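Local coordinates for Lmo0135 protein (Listeria monocytogenes EGD-e, PDB 5ISU) that is the substrate-binding protein CtaP of an ABC transporter, probably capturing peptides or related solutes outside the membrane for import, at residues L52-E55 and P60-A63; S237-V242 and V248-Y253; A291-D296 and S466-V471; Y298-P301 and T307-T310; A470-D475 and V489-D494. One frame throughout, in Å; residues are numbered along the deposited sequence.

Contact 1: residues L52-E55 and P60-A63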
# COMPACT_ATOMS: atom_id res chain seq x y z
N LEU A 52 -13.57 2.20 -10.82
CA LEU A 52 -14.02 3.22 -11.77
C LEU A 52 -12.84 3.59 -12.67
O LEU A 52 -12.99 3.72 -13.88
CB LEU A 52 -14.54 4.47 -11.05
CG LEU A 52 -15.77 4.26 -10.18
CD1 LEU A 52 -16.07 5.51 -9.37
CD2 LEU A 52 -16.97 3.85 -11.01
N PHE A 53 -11.68 3.75 -12.05
CA PHE A 53 -10.43 4.08 -12.74
C PHE A 53 -9.34 3.20 -12.18
O PHE A 53 -9.42 2.78 -11.02
CB PHE A 53 -10.06 5.53 -12.50
CG PHE A 53 -11.08 6.51 -13.02
CD1 PHE A 53 -12.15 6.88 -12.23
CD2 PHE A 53 -10.96 7.05 -14.29
CE1 PHE A 53 -13.09 7.79 -12.70
CE2 PHE A 53 -11.88 7.95 -14.77
CZ PHE A 53 -12.96 8.33 -13.97
N TRP A 54 -8.32 2.92 -12.99
CA TRP A 54 -7.20 2.12 -12.53
C TRP A 54 -6.27 3.04 -11.74
O TRP A 54 -5.80 4.03 -12.25
CB TRP A 54 -6.45 1.48 -13.70
CG TRP A 54 -7.25 0.57 -14.57
CD1 TRP A 54 -7.64 0.79 -15.85
CD2 TRP A 54 -7.78 -0.72 -14.21
NE1 TRP A 54 -8.35 -0.28 -16.32
CE2 TRP A 54 -8.46 -1.22 -15.34
CE3 TRP A 54 -7.72 -1.50 -13.06
CZ2 TRP A 54 -9.08 -2.47 -15.34
CZ3 TRP A 54 -8.36 -2.75 -13.06
CH2 TRP A 54 -9.03 -3.21 -14.18
N GLU A 55 -6.02 2.69 -10.48
CA GLU A 55 -5.17 3.47 -9.57
C GLU A 55 -3.75 3.70 -10.06
O GLU A 55 -3.26 4.83 -10.02
CB GLU A 55 -5.12 2.76 -8.19
CG GLU A 55 -4.11 3.35 -7.19
CD GLU A 55 -4.18 2.72 -5.80
OE1 GLU A 55 -4.87 1.69 -5.64
OE2 GLU A 55 -3.54 3.26 -4.86
N PRO A 60 -9.21 5.31 -17.38
CA PRO A 60 -10.59 4.87 -17.31
C PRO A 60 -10.73 3.36 -17.26
O PRO A 60 -10.08 2.68 -18.03
CB PRO A 60 -11.18 5.37 -18.64
CG PRO A 60 -10.38 6.58 -18.97
CD PRO A 60 -9.01 6.35 -18.41
N ALA A 61 -11.56 2.87 -16.34
CA ALA A 61 -11.85 1.44 -16.22
C ALA A 61 -13.36 1.30 -16.45
O ALA A 61 -13.81 1.42 -17.59
CB ALA A 61 -11.41 0.92 -14.86
N LEU A 62 -14.16 1.11 -15.39
CA LEU A 62 -15.61 1.09 -15.59
C LEU A 62 -16.08 2.47 -16.05
O LEU A 62 -17.06 2.59 -16.79
CB LEU A 62 -16.35 0.72 -14.30
CG LEU A 62 -16.15 -0.69 -13.73
CD1 LEU A 62 -16.74 -0.77 -12.32
CD2 LEU A 62 -16.78 -1.72 -14.66
N ALA A 63 -15.36 3.51 -15.60
CA ALA A 63 -15.69 4.89 -15.94
C ALA A 63 -15.07 5.28 -17.27
O ALA A 63 -14.01 4.77 -17.65
CB ALA A 63 -15.21 5.85 -14.86
O HOH W 1 -9.36 0.11 -19.05
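Pro60 meets the Phe53 ring through its backbone: its CA stands 3.7 Å from Phe53 CD2. Its carbonyl turns to Trp54 instead, where a water on the indole edge, in the ring plane, accepts from Trp54 NE1 and donates to Pro60 O, 2.9 Å from each. Ala61 then sends its N-H to Leu52 O (N to O 3.0 Å), tilted 29° from the carbonyl plane, while its methyl lies over a face of the Trp54 indole, with CB 3.7 Å from the centroid of the five-membered ring. Arg493 makes a cation-pi contact with the same indole. In a solute-binding protein of family 5, this is a loop between helix 39-48 and strand 63-68, closed by a single beta bridge from Phe53 to Pro60. Leu62 N comes near Leu52 O at too poor an angle to bond. Ala63, where the strand begins, supplies the second grip on that oxygen: N to Leu52 O is 2.9 Å, in the carbonyl plane and on a lone pair, with an N-H...O angle of 158°. Its CB sits over the Phe53 ring toward the rim, 3.5 Å from Phe53 CZ, and also touches Leu52 CB. Lys149 makes a cation-pi contact with Phe53.

Contact 2: residues S237-V242 and V248-Y253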
# COMPACT_ATOMS: atom_id res chain seq x y z
N SER A 237 15.86 -13.13 -1.45
CA SER A 237 16.82 -14.19 -1.16
C SER A 237 16.53 -15.49 -1.93
O SER A 237 17.42 -16.31 -2.09
CB SER A 237 16.87 -14.47 0.36
OG SER A 237 15.60 -14.87 0.88
N ASP A 238 15.31 -15.66 -2.43
CA ASP A 238 14.97 -16.85 -3.20
C ASP A 238 15.06 -16.67 -4.72
O ASP A 238 14.96 -17.65 -5.45
CB ASP A 238 13.57 -17.34 -2.83
CG ASP A 238 13.47 -17.83 -1.37
OD1 ASP A 238 14.44 -18.47 -0.88
OD2 ASP A 238 12.41 -17.63 -0.74
N ARG A 239 15.32 -15.44 -5.17
CA ARG A 239 15.29 -15.14 -6.61
C ARG A 239 16.27 -15.95 -7.47
O ARG A 239 15.89 -16.41 -8.53
CB ARG A 239 15.45 -13.64 -6.81
CG ARG A 239 15.28 -13.09 -8.22
CD ARG A 239 16.55 -13.09 -9.04
NE ARG A 239 16.59 -11.87 -9.86
CZ ARG A 239 16.19 -11.75 -11.12
NH1 ARG A 239 15.74 -12.79 -11.80
NH2 ARG A 239 16.27 -10.58 -11.73
N ASN A 240 17.51 -16.13 -7.02
CA ASN A 240 18.44 -16.95 -7.81
C ASN A 240 18.06 -18.45 -7.81
O ASN A 240 18.32 -19.14 -8.80
CB ASN A 240 19.89 -16.73 -7.36
CG ASN A 240 20.41 -15.33 -7.68
OD1 ASN A 240 19.86 -14.61 -8.53
ND2 ASN A 240 21.49 -14.94 -7.01
N LYS A 241 17.41 -18.92 -6.74
CA LYS A 241 16.97 -20.32 -6.63
C LYS A 241 15.90 -20.67 -7.65
O LYS A 241 16.01 -21.65 -8.39
CB LYS A 241 16.35 -20.60 -5.25
CG LYS A 241 17.20 -20.24 -4.06
CD LYS A 241 16.46 -20.43 -2.74
CE LYS A 241 17.32 -19.95 -1.57
NZ LYS A 241 16.66 -20.05 -0.24
N VAL A 242 14.85 -19.85 -7.70
CA VAL A 242 13.71 -20.14 -8.56
C VAL A 242 13.99 -19.86 -10.04
O VAL A 242 13.45 -20.56 -10.90
CB VAL A 242 12.44 -19.39 -8.10
CG1 VAL A 242 12.21 -19.62 -6.61
CG2 VAL A 242 12.52 -17.91 -8.41
N VAL A 248 10.94 -19.83 -15.85
CA VAL A 248 10.12 -18.75 -15.31
C VAL A 248 10.75 -17.40 -15.64
O VAL A 248 11.98 -17.26 -15.69
CB VAL A 248 9.94 -18.80 -13.77
CG1 VAL A 248 9.29 -20.11 -13.32
CG2 VAL A 248 11.27 -18.59 -13.05
N ASN A 249 9.90 -16.42 -15.86
CA ASN A 249 10.35 -15.06 -16.09
C ASN A 249 10.23 -14.35 -14.73
O ASN A 249 9.19 -14.45 -14.06
CB ASN A 249 9.48 -14.40 -17.17
CG ASN A 249 9.63 -15.08 -18.55
OD1 ASN A 249 10.69 -15.59 -18.91
ND2 ASN A 249 8.56 -15.06 -19.31
N ILE A 250 11.30 -13.69 -14.31
CA ILE A 250 11.29 -12.96 -13.07
C ILE A 250 11.00 -11.51 -13.39
O ILE A 250 11.62 -10.94 -14.27
CB ILE A 250 12.64 -13.06 -12.35
CG1 ILE A 250 12.97 -14.53 -12.05
CG2 ILE A 250 12.63 -12.24 -11.07
CD1 ILE A 250 11.93 -15.23 -11.20
N ILE A 251 10.02 -10.94 -12.68
CA ILE A 251 9.61 -9.56 -12.89
C ILE A 251 9.82 -8.77 -11.60
O ILE A 251 9.32 -9.17 -10.55
CB ILE A 251 8.13 -9.47 -13.27
CG1 ILE A 251 7.76 -10.52 -14.32
CG2 ILE A 251 7.82 -8.07 -13.79
CD1 ILE A 251 6.28 -10.64 -14.57
N THR A 252 10.52 -7.66 -11.71
CA THR A 252 10.84 -6.78 -10.60
C THR A 252 10.26 -5.39 -10.91
O THR A 252 10.52 -4.83 -11.96
CB THR A 252 12.35 -6.69 -10.41
OG1 THR A 252 12.86 -8.00 -10.11
CG2 THR A 252 12.71 -5.73 -9.27
N TYR A 253 9.48 -4.85 -9.98
CA TYR A 253 8.79 -3.58 -10.16
C TYR A 253 8.61 -2.86 -8.81
O TYR A 253 8.64 -3.51 -7.76
CB TYR A 253 7.43 -3.86 -10.80
CG TYR A 253 6.60 -4.85 -10.00
CD1 TYR A 253 6.86 -6.21 -10.07
CD2 TYR A 253 5.60 -4.42 -9.14
CE1 TYR A 253 6.15 -7.11 -9.32
CE2 TYR A 253 4.86 -5.32 -8.39
CZ TYR A 253 5.13 -6.66 -8.48
OH TYR A 253 4.42 -7.56 -7.73
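Ile250 on strand 248-263 points into the side of helix 239-245 and meets Arg239 and Val242, one turn apart on it. The motif is a helix-turn-strand unit in the alpha/beta part of the fold: helix 239-245 packs on the sheet that strand 248-263, next in the chain, joins. The guanidinium of Arg239 lies with one face on Ile250: CG2 is 3.2 Å above its plane, offset toward the rim on the NH1 side. CG leaves anti to the backbone N (chi1 -173°), and bends at chi2 and chi3 then carry the charged end across the isoleucine, the two side chains meeting at a slant. The charge itself is met by carboxylates: NH1 forms a salt bridge with Glu243 and NH2 another with Glu297, so the group is probably held in its orientation by both. Val242 comes at Ile250 quite differently, at about a right angle, branch against branch. Its CG2 is 3.9 Å from Ile250 CD1, the end of the longer isoleucine arm. Nearer the helix-strand turn the contact passes to the backbone, and Val248 CG2 lies 3.6 Å from Val242 O.

Contact 3: residues A291-D296 and S466-V471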
# COMPACT_ATOMS: atom_id res chain seq x y z
N ALA A 291 23.02 -5.06 2.60
CA ALA A 291 22.94 -6.02 3.70
C ALA A 291 21.54 -6.61 3.90
O ALA A 291 21.41 -7.78 4.24
CB ALA A 291 23.44 -5.39 5.00
N ALA A 292 20.50 -5.80 3.69
CA ALA A 292 19.12 -6.24 3.88
C ALA A 292 18.67 -7.23 2.81
O ALA A 292 18.33 -8.38 3.11
CB ALA A 292 18.19 -5.04 3.91
N TYR A 293 18.63 -6.75 1.58
CA TYR A 293 18.27 -7.54 0.42
C TYR A 293 19.67 -7.90 -0.13
O TYR A 293 20.66 -7.45 0.43
CB TYR A 293 17.38 -6.70 -0.52
CG TYR A 293 16.36 -5.83 0.26
CD1 TYR A 293 15.15 -6.36 0.76
CD2 TYR A 293 16.62 -4.49 0.53
CE1 TYR A 293 14.25 -5.56 1.49
CE2 TYR A 293 15.73 -3.69 1.25
CZ TYR A 293 14.54 -4.22 1.74
OH TYR A 293 13.67 -3.39 2.48
N GLY A 294 19.78 -8.71 -1.17
CA GLY A 294 21.12 -9.10 -1.65
C GLY A 294 21.90 -8.07 -2.45
O GLY A 294 23.11 -7.91 -2.30
N SER A 295 21.18 -7.37 -3.32
CA SER A 295 21.75 -6.39 -4.22
C SER A 295 20.82 -5.21 -4.36
O SER A 295 19.74 -5.18 -3.74
CB SER A 295 21.90 -7.04 -5.58
OG SER A 295 20.64 -7.40 -6.09
N ASP A 296 21.19 -4.27 -5.21
CA ASP A 296 20.39 -3.06 -5.42
C ASP A 296 19.20 -3.23 -6.37
O ASP A 296 18.53 -2.25 -6.69
CB ASP A 296 21.28 -1.90 -5.91
CG ASP A 296 21.80 -2.10 -7.32
OD1 ASP A 296 22.03 -3.26 -7.74
OD2 ASP A 296 22.00 -1.08 -8.01
N SER A 466 14.81 2.97 2.20
CA SER A 466 14.69 2.63 0.78
C SER A 466 13.27 2.53 0.26
O SER A 466 12.34 2.32 1.03
CB SER A 466 15.39 1.30 0.53
OG SER A 466 14.87 0.25 1.35
N TYR A 467 13.13 2.75 -1.05
CA TYR A 467 11.87 2.53 -1.72
C TYR A 467 12.07 1.14 -2.27
O TYR A 467 12.97 0.91 -3.10
CB TYR A 467 11.59 3.55 -2.82
CG TYR A 467 11.69 4.97 -2.32
CD1 TYR A 467 10.99 5.37 -1.18
CD2 TYR A 467 12.47 5.91 -2.98
CE1 TYR A 467 11.08 6.65 -0.69
CE2 TYR A 467 12.56 7.21 -2.50
CZ TYR A 467 11.86 7.57 -1.34
OH TYR A 467 11.93 8.85 -0.82
N ASP A 468 11.26 0.21 -1.78
CA ASP A 468 11.39 -1.21 -2.12
C ASP A 468 10.65 -1.72 -3.36
O ASP A 468 9.62 -1.20 -3.76
CB ASP A 468 10.97 -2.02 -0.90
CG ASP A 468 11.91 -1.85 0.29
OD1 ASP A 468 12.88 -1.06 0.20
OD2 ASP A 468 11.67 -2.52 1.31
N ASN A 469 11.21 -2.76 -3.96
CA ASN A 469 10.58 -3.39 -5.13
C ASN A 469 10.04 -4.74 -4.69
O ASN A 469 10.48 -5.30 -3.71
CB ASN A 469 11.58 -3.61 -6.26
CG ASN A 469 12.16 -2.32 -6.78
OD1 ASN A 469 11.50 -1.28 -6.83
ND2 ASN A 469 13.43 -2.37 -7.18
N ALA A 470 9.02 -5.22 -5.38
CA ALA A 470 8.46 -6.54 -5.15
C ALA A 470 8.96 -7.37 -6.34
O ALA A 470 9.41 -6.82 -7.35
CB ALA A 470 6.95 -6.49 -5.11
N VAL A 471 8.87 -8.70 -6.21
CA VAL A 471 9.33 -9.62 -7.25
C VAL A 471 8.31 -10.73 -7.49
O VAL A 471 7.78 -11.30 -6.54
CB VAL A 471 10.66 -10.30 -6.86
CG1 VAL A 471 11.20 -11.15 -7.99
CG2 VAL A 471 11.70 -9.26 -6.48
O HOH W 2 15.16 -1.47 3.75
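Tyr293 reaches from the end of helix 285-292 to Asp468 on strand 462-475, and the two side chains together bridge the gap between CA atoms 9.7 Å apart. It is the first residue to leave helical backbone angles. Its CB points toward the strand, and chi1 of -40° sets CG anti to the carbonyl carbon, sending the ring outward from the helix end. Ala292 CB lies over one face of the ring, offset toward the CD2-CE2 rim. Farther out CE2 has Ser466 OG 4.0 Å away, at the ring edge and near its plane, while CE1 stands at a similar distance from Asp468 OD2. CZ closes to 3.4 Å from Asp468 OD2. At the tip, OH lies a very short 2.5 Å from Asp468 OD2, a hydrogen bond that is not settled because its proton has another acceptor within reach. The ring and carboxylate planes are 81° apart, so the phenol meets the carboxylate almost crosswise. OH also pairs with a water at 2.7 Å, which in turn donates to Ser466 OG. Ser466 closes the circuit by donating from OG to Asp468 OD1 at 2.6 Å, on the syn lone pair. OD2 has a further salt bridge to Arg257, which would tend to favour the charged aspartate. In the fold, strand 462-475 runs between strands 299-301 and 248-263, to both of which it is antiparallel. Ala299 on the former touches Tyr293, Ser466 and Asp468, while Ser352 of helix 351-365 packs against the tyrosine.

Contact 4: residues Y298-P301 and T307-T310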
# COMPACT_ATOMS: atom_id res chain seq x y z
N TYR A 298 16.53 -4.82 -5.68
CA TYR A 298 15.32 -4.95 -4.85
C TYR A 298 14.91 -3.73 -4.06
O TYR A 298 13.84 -3.73 -3.43
CB TYR A 298 15.50 -6.16 -3.94
CG TYR A 298 15.94 -7.39 -4.73
CD1 TYR A 298 15.11 -7.96 -5.69
CD2 TYR A 298 17.18 -7.98 -4.50
CE1 TYR A 298 15.51 -9.08 -6.41
CE2 TYR A 298 17.59 -9.10 -5.22
CZ TYR A 298 16.75 -9.65 -6.17
OH TYR A 298 17.17 -10.76 -6.88
N ALA A 299 15.73 -2.70 -4.09
CA ALA A 299 15.43 -1.46 -3.39
C ALA A 299 16.37 -0.35 -3.86
O ALA A 299 17.50 -0.63 -4.26
CB ALA A 299 15.55 -1.64 -1.88
N LYS A 300 15.87 0.88 -3.88
CA LYS A 300 16.69 2.03 -4.22
C LYS A 300 16.69 2.97 -2.99
O LYS A 300 15.69 3.05 -2.28
CB LYS A 300 16.18 2.74 -5.48
CG LYS A 300 14.82 3.42 -5.34
CD LYS A 300 14.30 3.98 -6.67
CE LYS A 300 15.14 5.15 -7.16
NZ LYS A 300 14.62 5.71 -8.44
N PRO A 301 17.82 3.66 -2.74
CA PRO A 301 17.93 4.58 -1.62
C PRO A 301 16.81 5.61 -1.54
O PRO A 301 16.51 6.26 -2.52
CB PRO A 301 19.26 5.29 -1.88
CG PRO A 301 20.04 4.36 -2.75
CD PRO A 301 19.04 3.67 -3.59
N THR A 307 6.85 8.16 -1.00
CA THR A 307 7.32 7.29 -2.09
C THR A 307 7.19 8.05 -3.41
O THR A 307 6.50 9.06 -3.48
CB THR A 307 6.57 5.95 -2.14
OG1 THR A 307 5.14 6.17 -2.05
CG2 THR A 307 7.02 5.06 -0.99
N GLU A 308 7.84 7.54 -4.46
CA GLU A 308 7.88 8.24 -5.78
C GLU A 308 6.57 8.39 -6.53
O GLU A 308 6.46 9.27 -7.38
CB GLU A 308 8.88 7.56 -6.70
CG GLU A 308 10.32 7.62 -6.19
CD GLU A 308 11.34 7.14 -7.22
OE1 GLU A 308 10.95 6.66 -8.33
OE2 GLU A 308 12.54 7.25 -6.92
N ASN A 309 5.62 7.50 -6.26
CA ASN A 309 4.29 7.54 -6.87
C ASN A 309 3.41 8.66 -6.33
O ASN A 309 2.39 8.99 -6.94
CB ASN A 309 3.54 6.23 -6.59
CG ASN A 309 3.39 5.95 -5.08
OD1 ASN A 309 4.40 5.75 -4.38
ND2 ASN A 309 2.15 5.92 -4.59
N THR A 310 3.75 9.21 -5.16
CA THR A 310 2.89 10.19 -4.51
C THR A 310 3.08 11.58 -5.06
O THR A 310 4.20 12.06 -5.10
CB THR A 310 3.17 10.24 -3.00
OG1 THR A 310 3.03 8.92 -2.44
CG2 THR A 310 2.21 11.19 -2.30
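Glu308 OE2 takes the ammonium of Lys300 at 3.0 Å from NZ, a salt bridge that is also a hydrogen bond and the sole direct link between the two segments. Both residues are exposed, and solvent would be expected to weaken the pull between them. The donor arrives on the syn lone pair of OE2, the side of the other oxygen; OE1 is left at 3.8 Å from NZ, so the lysine favours one oxygen over sharing the pair. The two side chains come from opposite directions. Glu308 is extended beyond CG, with chi2 at -171°, and so stretches its carboxylate across the gap. Lys300 starts with CG between the backbone N and the carbonyl carbon (chi1 67°) and kinks once more at chi3, which brings CE to 3.4 Å from Glu308 OE2 as well. Lys300 belongs to the short strand 299-301, which pairs antiparallel with strand 462-475 in the large mixed sheet, whereas Glu308 is the second residue of a type I beta turn from Thr307 to Thr310. The turn has its usual closing bond, Thr310 N to Thr307 O at 3.2 Å. Within the turn, Thr307 OG1 donates to Asn309 OD1, though the modelled bond is doubtfully short. Tyr409 OH bonds both Thr307 OG1 and Thr310 OG1, and Asn309 ND2 donates to Asn404 OD1.

Contact 5: residues A470-D475 and V489-D494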
# COMPACT_ATOMS: atom_id res chain seq x y z
N ALA A 470 9.02 -5.22 -5.38
CA ALA A 470 8.46 -6.54 -5.15
C ALA A 470 8.96 -7.37 -6.34
O ALA A 470 9.41 -6.82 -7.35
CB ALA A 470 6.95 -6.49 -5.11
N VAL A 471 8.87 -8.70 -6.21
CA VAL A 471 9.33 -9.62 -7.25
C VAL A 471 8.31 -10.73 -7.49
O VAL A 471 7.78 -11.30 -6.54
CB VAL A 471 10.66 -10.30 -6.86
CG1 VAL A 471 11.20 -11.15 -7.99
CG2 VAL A 471 11.70 -9.26 -6.48
N LEU A 472 8.04 -11.00 -8.77
CA LEU A 472 7.15 -12.07 -9.18
C LEU A 472 7.89 -13.06 -10.06
O LEU A 472 8.81 -12.69 -10.81
CB LEU A 472 6.02 -11.56 -10.07
CG LEU A 472 5.04 -10.57 -9.49
CD1 LEU A 472 4.17 -10.05 -10.63
CD2 LEU A 472 4.23 -11.19 -8.37
N ALA A 473 7.42 -14.30 -10.02
CA ALA A 473 7.90 -15.34 -10.89
C ALA A 473 6.67 -15.80 -11.65
O ALA A 473 5.65 -16.15 -11.04
CB ALA A 473 8.52 -16.47 -10.10
N LEU A 474 6.75 -15.78 -12.98
CA LEU A 474 5.66 -16.19 -13.87
C LEU A 474 6.13 -17.28 -14.83
O LEU A 474 7.06 -17.05 -15.59
CB LEU A 474 5.17 -14.99 -14.70
CG LEU A 474 4.11 -15.31 -15.77
CD1 LEU A 474 2.88 -15.86 -15.07
CD2 LEU A 474 3.72 -14.12 -16.65
N ASP A 475 5.46 -18.43 -14.81
CA ASP A 475 5.76 -19.57 -15.69
C ASP A 475 5.96 -19.03 -17.14
O ASP A 475 5.09 -18.32 -17.69
CB ASP A 475 4.64 -20.61 -15.55
CG ASP A 475 4.76 -21.80 -16.49
OD1 ASP A 475 5.52 -21.77 -17.49
OD2 ASP A 475 4.03 -22.79 -16.24
N VAL A 489 1.00 -4.61 -4.37
CA VAL A 489 0.05 -5.46 -3.65
C VAL A 489 -0.58 -6.66 -4.39
O VAL A 489 -0.39 -7.80 -3.97
CB VAL A 489 -1.14 -4.63 -3.04
CG1 VAL A 489 -2.01 -5.51 -2.14
CG2 VAL A 489 -0.63 -3.44 -2.24
N THR A 490 -1.33 -6.40 -5.44
CA THR A 490 -2.12 -7.43 -6.14
C THR A 490 -1.44 -8.21 -7.23
O THR A 490 -2.10 -8.98 -7.92
CB THR A 490 -3.33 -6.78 -6.79
OG1 THR A 490 -2.91 -6.00 -7.92
CG2 THR A 490 -4.07 -5.88 -5.77
N MET A 491 -0.13 -8.00 -7.40
CA MET A 491 0.69 -8.64 -8.45
C MET A 491 0.41 -8.00 -9.78
O MET A 491 1.28 -7.35 -10.33
CB MET A 491 0.55 -10.16 -8.54
CG MET A 491 0.87 -10.89 -7.26
SD MET A 491 0.66 -12.66 -7.52
CE MET A 491 0.83 -13.26 -5.85
N PHE A 492 -0.80 -8.17 -10.30
CA PHE A 492 -1.15 -7.57 -11.58
C PHE A 492 -2.41 -6.73 -11.46
O PHE A 492 -3.24 -6.94 -10.54
CB PHE A 492 -1.37 -8.62 -12.65
CG PHE A 492 -0.10 -9.28 -13.14
CD1 PHE A 492 0.74 -8.61 -14.01
CD2 PHE A 492 0.19 -10.57 -12.78
CE1 PHE A 492 1.89 -9.21 -14.49
CE2 PHE A 492 1.33 -11.19 -13.27
CZ PHE A 492 2.19 -10.50 -14.11
N ARG A 493 -2.55 -5.81 -12.41
CA ARG A 493 -3.67 -4.90 -12.49
C ARG A 493 -4.85 -5.63 -13.08
O ARG A 493 -5.97 -5.53 -12.56
CB ARG A 493 -3.31 -3.71 -13.38
CG ARG A 493 -4.36 -2.60 -13.52
CD ARG A 493 -3.93 -1.56 -14.56
NE ARG A 493 -3.61 -2.21 -15.83
CZ ARG A 493 -4.49 -2.58 -16.75
NH1 ARG A 493 -5.78 -2.34 -16.60
NH2 ARG A 493 -4.08 -3.22 -17.83
N ASP A 494 -4.57 -6.38 -14.14
CA ASP A 494 -5.62 -7.07 -14.87
C ASP A 494 -5.12 -8.39 -15.47
O ASP A 494 -4.42 -8.42 -16.49
CB ASP A 494 -6.14 -6.13 -15.97
CG ASP A 494 -7.42 -6.65 -16.64
OD1 ASP A 494 -7.81 -7.82 -16.43
OD2 ASP A 494 -8.04 -5.86 -17.39
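Leu472 gives up the most surface here, 80 Å² of it, because its forked end is pushed between Met491 and Phe492. CG lies anti to the carbonyl carbon (chi1 -63°), and the two methyls then divide the partners. CD2 goes to the methionine: it is 3.6 Å from Met491 CG and 3.8 Å from CB, with SD next along at 4.0 Å. The thioether chain, extended beyond CG with chi2 at 180°, passes the leucine at a slant, so several of its atoms share the methyl. CD1 takes the phenylalanine instead. It lies over one face of the Phe492 ring, toward the far rim, where CZ and CE2 are each 4.0 Å away. The same CD1 has Met491 O equally near. Phe492 buries 44 Å² and Met491 37 Å², the side-chain contacts being apolar. The backbone here is bridged by Thr490 OG1, which donates to Phe492 O at 2.8 Å, from above the carbonyl plane. Leu472 and Leu474 sit on long strand 462-475, between strands 231-233 and 248-263, and their side chains look out of this sheet toward the short, weakly bonded strand about 491-492, the partner of 486-487. Ser233 and Leu231 of strand 231-233 touch Met491 and Phe492 in turn, and helix 481-484 lies against Phe492 through Gln481 and Ala484.

How the contacts relate
Contact 1 comes first along the chain; contact 2 follows, then contact 3, which encloses contact 4 in its loop, and contact 5 begins where contact 3 ends, sharing Ala470 and Val471. Contacts 2 to 5 all reach the large mixed sheet, their centres about 10 to 19 Å apart. Strand 462-475 pairs with 248-263 of contact 2 and 299-301 of contact 4 and carries one side of contacts 3 and 5, so this part of the fold is tied together around it. Contact 1 belongs to a separate loop region, about 20 to 31 Å from the others between centres, yet Trp54 touches Arg493 of contact 5, connecting that loop with the chain leading off the sheet.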